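PDB 4EOY: microtubule-associated protein 1 light chain 3 from Plasmodium falciparum, which probably acts as the ubiquitin-like modifier of the parasite's Atg8 conjugation pathway and binds a peptide of the conjugating enzyme Atg3. Local coordinates for residues I24-E37 and I47-L59. The protein carries 3 engineered substitutions. Sequence-based numbering, arbitrary orientation.
Engineered in segment 24-37: Ile36 (natural residue Cys).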
ATOM      1  N   ILE A  24       1.259 -13.450   9.624  1.00 56.84           N
ATOM      2  CA  ILE A  24       2.032 -12.212   9.731  1.00 59.38           C
ATOM      3  C   ILE A  24       1.502 -11.335  10.888  1.00 53.81           C
ATOM      4  O   ILE A  24       2.280 -10.663  11.583  1.00 48.84           O
ATOM      5  CB  ILE A  24       2.053 -11.434   8.395  1.00 68.87           C
ATOM      6  CG1 ILE A  24       3.325 -10.589   8.290  1.00 64.98           C
ATOM      7  CG2 ILE A  24       0.808 -10.571   8.245  1.00 82.22           C
ATOM      8  CD1 ILE A  24       4.583 -11.411   8.127  1.00 65.76           C
ATOM      9  N   ARG A  25       0.185 -11.353  11.095  1.00 44.29           N
ATOM     10  CA  ARG A  25      -0.446 -10.637  12.217  1.00 45.44           C
ATOM     11  C   ARG A  25      -0.179 -11.285  13.576  1.00 38.30           C
ATOM     12  O   ARG A  25      -0.119 -10.592  14.579  1.00 41.29           O
ATOM     13  CB  ARG A  25      -1.960 -10.545  12.030  1.00 43.71           C
ATOM     14  CG  ARG A  25      -2.414  -9.500  11.020  1.00 51.47           C
ATOM     15  CD  ARG A  25      -2.291  -8.081  11.556  1.00 42.31           C
ATOM     16  NE  ARG A  25      -3.171  -7.817  12.702  1.00 50.31           N
ATOM     17  CZ  ARG A  25      -3.205  -6.669  13.381  1.00 52.96           C
ATOM     18  NH1 ARG A  25      -2.411  -5.658  13.040  1.00 54.70           N
ATOM     19  NH2 ARG A  25      -4.034  -6.525  14.410  1.00 56.51           N
ATOM     20  N   SER A  26      -0.059 -12.609  13.616  1.00 42.99           N
ATOM     21  CA  SER A  26       0.309 -13.289  14.857  1.00 49.03           C
ATOM     22  C   SER A  26       1.793 -13.031  15.166  1.00 51.21           C
ATOM     23  O   SER A  26       2.157 -12.822  16.326  1.00 59.05           O
ATOM     24  CB  SER A  26       0.006 -14.790  14.766  1.00 52.38           C
ATOM     25  OG  SER A  26       0.800 -15.417  13.779  1.00 62.11           O
ATOM     26  N   LYS A  27       2.634 -13.036  14.125  1.00 44.18           N
ATOM     27  CA  LYS A  27       4.079 -12.808  14.274  1.00 49.09           C
ATOM     28  C   LYS A  27       4.422 -11.355  14.606  1.00 57.39           C
ATOM     29  O   LYS A  27       5.346 -11.115  15.390  1.00 53.47           O
ATOM     30  CB  LYS A  27       4.827 -13.205  13.001  1.00 59.81           C
ATOM     31  CG  LYS A  27       5.019 -14.703  12.819  1.00 62.95           C
ATOM     32  CD  LYS A  27       5.458 -15.045  11.398  1.00 76.50           C
ATOM     33  CE  LYS A  27       6.765 -14.367  11.002  1.00 80.08           C
ATOM     34  NZ  LYS A  27       7.863 -14.610  11.980  1.00 65.47           N
ATOM     35  N   TYR A  28       3.703 -10.403  13.995  1.00 44.54           N
ATOM     36  CA  TYR A  28       3.984  -8.969  14.167  1.00 49.55           C
ATOM     37  C   TYR A  28       2.722  -8.159  14.459  1.00 55.74           C
ATOM     38  O   TYR A  28       2.263  -7.388  13.612  1.00 47.20           O
ATOM     39  CB  TYR A  28       4.665  -8.410  12.915  1.00 53.10           C
ATOM     40  CG  TYR A  28       5.837  -9.233  12.453  1.00 49.39           C
ATOM     41  CD1 TYR A  28       7.002  -9.287  13.201  1.00 55.86           C
ATOM     42  CD2 TYR A  28       5.778  -9.961  11.272  1.00 60.62           C
ATOM     43  CE1 TYR A  28       8.079 -10.042  12.787  1.00 64.78           C
ATOM     44  CE2 TYR A  28       6.852 -10.718  10.841  1.00 72.61           C
ATOM     45  CZ  TYR A  28       8.000 -10.760  11.602  1.00 72.45           C
ATOM     46  OH  TYR A  28       9.065 -11.518  11.169  1.00 79.78           O
ATOM     47  N   PRO A  29       2.168  -8.313  15.673  1.00 52.22           N
ATOM     48  CA  PRO A  29       0.872  -7.718  16.012  1.00 51.14           C
ATOM     49  C   PRO A  29       0.834  -6.182  16.016  1.00 51.50           C
ATOM     50  O   PRO A  29      -0.257  -5.602  16.001  1.00 58.79           O
ATOM     51  CB  PRO A  29       0.583  -8.268  17.414  1.00 52.79           C
ATOM     52  CG  PRO A  29       1.920  -8.612  17.968  1.00 62.84           C
ATOM     53  CD  PRO A  29       2.747  -9.058  16.803  1.00 55.03           C
ATOM     54  N   ASN A  30       2.001  -5.536  16.031  1.00 43.45           N
ATOM     55  CA  ASN A  30       2.078  -4.073  15.999  1.00 39.95           C
ATOM     56  C   ASN A  30       2.244  -3.478  14.593  1.00 35.73           C
ATOM     57  O   ASN A  30       2.473  -2.274  14.461  1.00 29.09           O
ATOM     58  CB  ASN A  30       3.227  -3.587  16.890  1.00 38.99           C
ATOM     59  CG  ASN A  30       3.052  -3.990  18.334  1.00 49.89           C
ATOM     60  OD1 ASN A  30       1.936  -4.235  18.804  1.00 63.30           O
ATOM     61  ND2 ASN A  30       4.156  -4.052  19.054  1.00 46.20           N
ATOM     62  N   ARG A  31       2.157  -4.310  13.555  1.00 33.95           N
ATOM     63  CA  ARG A  31       2.220  -3.830  12.166  1.00 37.07           C
ATOM     64  C   ARG A  31       1.013  -4.325  11.360  1.00 34.76           C
ATOM     65  O   ARG A  31       0.435  -5.383  11.665  1.00 29.45           O
ATOM     66  CB  ARG A  31       3.527  -4.280  11.508  1.00 41.31           C
ATOM     67  CG  ARG A  31       4.772  -3.594  12.068  1.00 38.82           C
ATOM     68  CD  ARG A  31       6.035  -3.952  11.286  1.00 52.11           C
ATOM     69  NE  ARG A  31       7.188  -3.070  11.567  1.00 54.02           N
ATOM     70  CZ  ARG A  31       7.630  -2.075  10.785  1.00 48.63           C
ATOM     71  NH1 ARG A  31       7.041  -1.775   9.631  1.00 46.03           N
ATOM     72  NH2 ARG A  31       8.690  -1.365  11.161  1.00 49.34           N
ATOM     73  N   ILE A  32       0.621  -3.566  10.337  1.00 33.66           N
ATOM     74  CA  ILE A  32      -0.516  -3.963   9.498  1.00 28.37           C
ATOM     75  C   ILE A  32      -0.087  -4.267   8.076  1.00 25.08           C
ATOM     76  O   ILE A  32       0.757  -3.568   7.511  1.00 23.29           O
ATOM     77  CB  ILE A  32      -1.658  -2.924   9.525  1.00 32.44           C
ATOM     78  CG1 ILE A  32      -1.211  -1.592   8.953  1.00 37.88           C
ATOM     79  CG2 ILE A  32      -2.128  -2.720  10.961  1.00 35.97           C
ATOM     80  CD1 ILE A  32      -2.362  -0.648   8.689  1.00 39.21           C
ATOM     81  N   PRO A  33      -0.635  -5.352   7.502  1.00 26.38           N
ATOM     82  CA  PRO A  33      -0.297  -5.700   6.135  1.00 27.84           C
ATOM     83  C   PRO A  33      -1.088  -4.862   5.125  1.00 30.34           C
ATOM     84  O   PRO A  33      -2.325  -4.866   5.148  1.00 29.18           O
ATOM     85  CB  PRO A  33      -0.673  -7.185   6.051  1.00 26.23           C
ATOM     86  CG  PRO A  33      -1.740  -7.366   7.069  1.00 22.15           C
ATOM     87  CD  PRO A  33      -1.426  -6.410   8.164  1.00 25.22           C
ATOM     88  N   VAL A  34      -0.364  -4.167   4.250  1.00 26.14           N
ATOM     89  CA  VAL A  34      -0.953  -3.287   3.264  1.00 25.10           C
ATOM     90  C   VAL A  34      -0.468  -3.686   1.881  1.00 33.45           C
ATOM     91  O   VAL A  34       0.719  -3.955   1.706  1.00 38.87           O
ATOM     92  CB  VAL A  34      -0.564  -1.825   3.527  1.00 18.69           C
ATOM     93  CG1 VAL A  34      -1.109  -0.929   2.435  1.00 19.52           C
ATOM     94  CG2 VAL A  34      -1.075  -1.386   4.881  1.00 21.14           C
ATOM     95  N   VAL A  35      -1.387  -3.721   0.911  1.00 28.48           N
ATOM     96  CA  VAL A  35      -1.063  -3.962  -0.487  1.00 24.44           C
ATOM     97  C   VAL A  35      -1.461  -2.732  -1.293  1.00 27.19           C
ATOM     98  O   VAL A  35      -2.580  -2.241  -1.161  1.00 26.19           O
ATOM     99  CB  VAL A  35      -1.798  -5.194  -1.049  1.00 29.23           C
ATOM    100  CG1 VAL A  35      -1.276  -5.541  -2.448  1.00 27.23           C
ATOM    101  CG2 VAL A  35      -1.611  -6.379  -0.123  1.00 33.49           C
ATOM    102  N   ILE A  36      -0.551  -2.237  -2.127  1.00 27.05           N
ATOM    103  CA  ILE A  36      -0.828  -1.057  -2.960  1.00 31.49           C
ATOM    104  C   ILE A  36      -1.149  -1.448  -4.403  1.00 31.15           C
ATOM    105  O   ILE A  36      -0.447  -2.269  -5.013  1.00 39.74           O
ATOM    106  CB  ILE A  36       0.353  -0.079  -2.987  1.00 31.01           C
ATOM    107  CG1 ILE A  36       0.063   1.081  -3.943  1.00 30.23           C
ATOM    108  CG2 ILE A  36       1.595  -0.769  -3.483  1.00 36.46           C
ATOM    109  CD1 ILE A  36       0.925   2.284  -3.692  1.00 30.80           C
ATOM    110  N   GLU A  37      -2.185  -0.845  -4.965  1.00 21.89           N
ATOM    111  CA  GLU A  37      -2.628  -1.201  -6.315  1.00 20.88           C
ATOM    112  C   GLU A  37      -2.866   0.024  -7.183  1.00 19.35           C
ATOM    113  O   GLU A  37      -3.375   1.046  -6.719  1.00 15.06           O
ATOM    114  CB  GLU A  37      -3.908  -2.020  -6.224  1.00 27.12           C
ATOM    115  CG  GLU A  37      -3.884  -3.287  -7.061  1.00 34.88           C
ATOM    116  CD  GLU A  37      -3.137  -4.430  -6.396  1.00 39.27           C
ATOM    117  OE1 GLU A  37      -3.513  -4.818  -5.262  1.00 36.43           O
ATOM    118  OE2 GLU A  37      -2.187  -4.948  -7.021  1.00 35.89           O
ATOM    119  N   ILE A  47       4.450  -0.291  -9.728  1.00 32.88           N
ATOM    120  CA  ILE A  47       5.492  -0.634  -8.753  1.00 34.54           C
ATOM    121  C   ILE A  47       5.617  -2.154  -8.652  1.00 37.48           C
ATOM    122  O   ILE A  47       4.608  -2.868  -8.618  1.00 42.20           O
ATOM    123  CB  ILE A  47       5.245   0.018  -7.365  1.00 28.95           C
ATOM    124  CG1 ILE A  47       3.929  -0.450  -6.725  1.00 28.10           C
ATOM    125  CG2 ILE A  47       5.248   1.525  -7.501  1.00 29.11           C
ATOM    126  CD1 ILE A  47       3.580   0.273  -5.433  1.00 21.54           C
ATOM    127  N   GLU A  48       6.857  -2.638  -8.653  1.00 45.22           N
ATOM    128  CA  GLU A  48       7.135  -4.075  -8.583  1.00 44.53           C
ATOM    129  C   GLU A  48       6.993  -4.592  -7.160  1.00 36.80           C
ATOM    130  O   GLU A  48       6.596  -5.748  -6.966  1.00 33.65           O
ATOM    131  CB  GLU A  48       8.537  -4.385  -9.115  1.00 61.90           C
ATOM    132  CG  GLU A  48       8.759  -3.924 -10.550  1.00 75.10           C
ATOM    133  CD  GLU A  48      10.033  -4.474 -11.158  1.00 84.13           C
ATOM    134  OE1 GLU A  48      11.042  -4.595 -10.429  1.00 83.16           O
ATOM    135  OE2 GLU A  48      10.022  -4.778 -12.370  1.00105.48           O
ATOM    136  N   LYS A  49       7.329  -3.742  -6.183  1.00 31.61           N
ATOM    137  CA  LYS A  49       7.138  -4.051  -4.762  1.00 32.65           C
ATOM    138  C   LYS A  49       5.951  -3.272  -4.198  1.00 28.80           C
ATOM    139  O   LYS A  49       5.969  -2.033  -4.147  1.00 21.81           O
ATOM    140  CB  LYS A  49       8.418  -3.760  -3.965  1.00 41.61           C
ATOM    141  CG  LYS A  49       9.407  -4.918  -4.006  1.00 50.98           C
ATOM    142  CD  LYS A  49      10.531  -4.773  -2.993  1.00 75.69           C
ATOM    143  CE  LYS A  49      11.798  -4.219  -3.624  1.00 75.83           C
ATOM    144  NZ  LYS A  49      12.462  -5.179  -4.550  1.00 63.35           N
ATOM    145  N   LYS A  50       4.919  -4.013  -3.790  1.00 27.34           N
ATOM    146  CA  LYS A  50       3.631  -3.416  -3.427  1.00 29.07           C
ATOM    147  C   LYS A  50       3.061  -3.857  -2.084  1.00 28.82           C
ATOM    148  O   LYS A  50       1.971  -3.415  -1.696  1.00 28.51           O
ATOM    149  CB  LYS A  50       2.605  -3.695  -4.529  1.00 33.85           C
ATOM    150  CG  LYS A  50       2.344  -5.166  -4.792  1.00 38.59           C
ATOM    151  CD  LYS A  50       1.358  -5.322  -5.926  1.00 41.50           C
ATOM    152  CE  LYS A  50       0.817  -6.738  -6.021  1.00 47.47           C
ATOM    153  NZ  LYS A  50      -0.280  -6.805  -7.038  1.00 49.10           N
ATOM    154  N   LYS A  51       3.806  -4.676  -1.348  1.00 25.89           N
ATOM    155  CA  LYS A  51       3.363  -5.161  -0.045  1.00 26.76           C
ATOM    156  C   LYS A  51       4.130  -4.433   1.052  1.00 28.40           C
ATOM    157  O   LYS A  51       5.356  -4.394   1.031  1.00 26.19           O
ATOM    158  CB  LYS A  51       3.596  -6.672   0.067  1.00 28.31           C
ATOM    159  CG  LYS A  51       2.930  -7.475  -1.034  1.00 29.44           C
ATOM    160  CD  LYS A  51       2.264  -8.752  -0.539  1.00 30.76           C
ATOM    161  CE  LYS A  51       3.278  -9.768  -0.044  1.00 39.18           C
ATOM    162  NZ  LYS A  51       2.651 -11.042   0.404  1.00 42.11           N
ATOM    163  N   PHE A  52       3.394  -3.863   1.997  1.00 25.77           N
ATOM    164  CA  PHE A  52       3.955  -3.091   3.084  1.00 25.34           C
ATOM    165  C   PHE A  52       3.517  -3.643   4.425  1.00 23.97           C
ATOM    166  O   PHE A  52       2.376  -4.095   4.577  1.00 26.55           O
ATOM    167  CB  PHE A  52       3.475  -1.644   2.984  1.00 27.64           C
ATOM    168  CG  PHE A  52       4.106  -0.890   1.875  1.00 28.02           C
ATOM    169  CD1 PHE A  52       3.696  -1.092   0.576  1.00 25.84           C
ATOM    170  CD2 PHE A  52       5.142   0.007   2.131  1.00 34.59           C
ATOM    171  CE1 PHE A  52       4.285  -0.400  -0.460  1.00 29.94           C
ATOM    172  CE2 PHE A  52       5.740   0.707   1.096  1.00 34.81           C
ATOM    173  CZ  PHE A  52       5.306   0.501  -0.203  1.00 34.45           C
ATOM    174  N   LEU A  53       4.421  -3.589   5.390  1.00 20.55           N
ATOM    175  CA  LEU A  53       4.116  -3.953   6.759  1.00 21.32           C
ATOM    176  C   LEU A  53       4.284  -2.679   7.565  1.00 22.92           C
ATOM    177  O   LEU A  53       5.401  -2.318   7.943  1.00 25.69           O
ATOM    178  CB  LEU A  53       5.065  -5.062   7.210  1.00 23.48           C
ATOM    179  CG  LEU A  53       4.595  -6.007   8.303  1.00 27.70           C
ATOM    180  CD1 LEU A  53       3.198  -6.544   7.995  1.00 32.39           C
ATOM    181  CD2 LEU A  53       5.592  -7.148   8.441  1.00 26.18           C
ATOM    182  N   VAL A  54       3.179  -1.967   7.787  1.00 24.60           N
ATOM    183  CA  VAL A  54       3.223  -0.583   8.277  1.00 23.56           C
ATOM    184  C   VAL A  54       2.997  -0.502   9.791  1.00 25.55           C
ATOM    185  O   VAL A  54       2.058  -1.101  10.311  1.00 28.14           O
ATOM    186  CB  VAL A  54       2.143   0.247   7.587  1.00 27.74           C
ATOM    187  CG1 VAL A  54       2.198   1.702   8.035  1.00 33.06           C
ATOM    188  CG2 VAL A  54       2.302   0.145   6.077  1.00 29.99           C
ATOM    189  N   PRO A  55       3.843   0.249  10.507  1.00 24.59           N
ATOM    190  CA  PRO A  55       3.649   0.373  11.949  1.00 28.13           C
ATOM    191  C   PRO A  55       2.255   0.894  12.276  1.00 31.14           C
ATOM    192  O   PRO A  55       1.777   1.824  11.618  1.00 34.84           O
ATOM    193  CB  PRO A  55       4.708   1.395  12.370  1.00 26.30           C
ATOM    194  CG  PRO A  55       5.724   1.356  11.301  1.00 24.43           C
ATOM    195  CD  PRO A  55       4.979   1.058  10.042  1.00 27.52           C
ATOM    196  N   MET A  56       1.616   0.295  13.274  1.00 28.87           N
ATOM    197  CA  MET A  56       0.233   0.640  13.608  1.00 28.38           C
ATOM    198  C   MET A  56       0.025   2.120  13.982  1.00 23.86           C
ATOM    199  O   MET A  56      -1.009   2.697  13.644  1.00 24.42           O
ATOM    200  CB  MET A  56      -0.282  -0.264  14.723  1.00 31.92           C
ATOM    201  CG  MET A  56       0.398  -0.065  16.067  1.00 33.48           C
ATOM    202  SD  MET A  56      -0.395  -1.039  17.349  1.00 51.76           S
ATOM    203  CE  MET A  56       0.385  -0.366  18.820  1.00 37.53           C
ATOM    204  N   ASN A  57       0.992   2.719  14.684  1.00 28.95           N
ATOM    205  CA  ASN A  57       0.917   4.125  15.117  1.00 25.76           C
ATOM    206  C   ASN A  57       1.402   5.162  14.099  1.00 25.51           C
ATOM    207  O   ASN A  57       1.343   6.365  14.358  1.00 20.97           O
ATOM    208  CB  ASN A  57       1.614   4.328  16.466  1.00 25.92           C
ATOM    209  CG  ASN A  57       0.716   4.011  17.652  1.00 30.05           C
ATOM    210  OD1 ASN A  57      -0.512   4.088  17.571  1.00 52.99           O
ATOM    211  ND2 ASN A  57       1.325   3.683  18.769  1.00 23.33           N
ATOM    212  N   MET A  58       1.841   4.706  12.929  1.00 30.70           N
ATOM    213  CA  MET A  58       2.189   5.627  11.844  1.00 29.90           C
ATOM    214  C   MET A  58       0.957   6.404  11.372  1.00 28.43           C
ATOM    215  O   MET A  58      -0.095   5.818  11.106  1.00 27.59           O
ATOM    216  CB  MET A  58       2.785   4.884  10.645  1.00 27.90           C
ATOM    217  CG  MET A  58       3.013   5.756   9.419  1.00 28.12           C
ATOM    218  SD  MET A  58       4.076   4.995   8.157  1.00 40.05           S
ATOM    219  CE  MET A  58       5.685   5.232   8.946  1.00 27.69           C
ATOM    220  N   LEU A  59       1.111   7.712  11.220  1.00 23.03           N
ATOM    221  CA  LEU A  59       0.022   8.547  10.732  1.00 28.82           C
ATOM    222  C   LEU A  59      -0.221   8.314   9.248  1.00 25.96           C
ATOM    223  O   LEU A  59       0.707   8.057   8.483  1.00 26.74           O
ATOM    224  CB  LEU A  59       0.321  10.027  10.976  1.00 28.92           C
ATOM    225  CG  LEU A  59       0.331  10.436  12.440  1.00 34.85           C
ATOM    226  CD1 LEU A  59       0.959  11.811  12.598  1.00 44.27           C
ATOM    227  CD2 LEU A  59      -1.087  10.395  12.995  1.00 36.50           C
TER
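Val34 and Phe52 form a hydrogen-bonded pair near the middle of an antiparallel hairpin in this ubiquitin-like fold, an example of a hairpin with two different faces. Phe52 N donates to Val34 O at 2.7 Å, and the return bond from Val34 N runs to Phe52 O; Ile32 and Val54 repeat the exchange. The face of Ile32, Val34, Phe52 and Val54 is tightly packed: Val34 CG2 meets Val54 CG2 at 3.9 Å. Equally buried on the other face, Leu53 reaches across to helix 14-27, Leu53 CG anti to the backbone N (chi1 -154°); Leu53 CD1 lies 4.1 Å from CG1 of the poorly ordered Ile24, the two side chains meeting tip to tip. Tyr28 crosses Leu53 at about a right angle, CD2 against CD2. The extended Arg31, partly exposed but well covered, lays one guanidinium face over Pro55 CG, which is offset toward the rim. Toward solvent the contact loosens: the chain of Met56 runs alongside Asn30, whose O accepts from Met56 N at 3.0 Å. At the far end Lys50 NZ bridges to the syn side of OE2 of the buried Glu37 at 2.7 Å; the Glu37 side chain lies about 3 Å from a bound calcium ion. Lys51 and Leu53 of outer strand 51-55 hydrogen-bond through their backbone to the bound peptide. Strand 31-38 also pairs with strand 117-122, helix 60-72 packs on Val54, and helix 103-110 on Ile32.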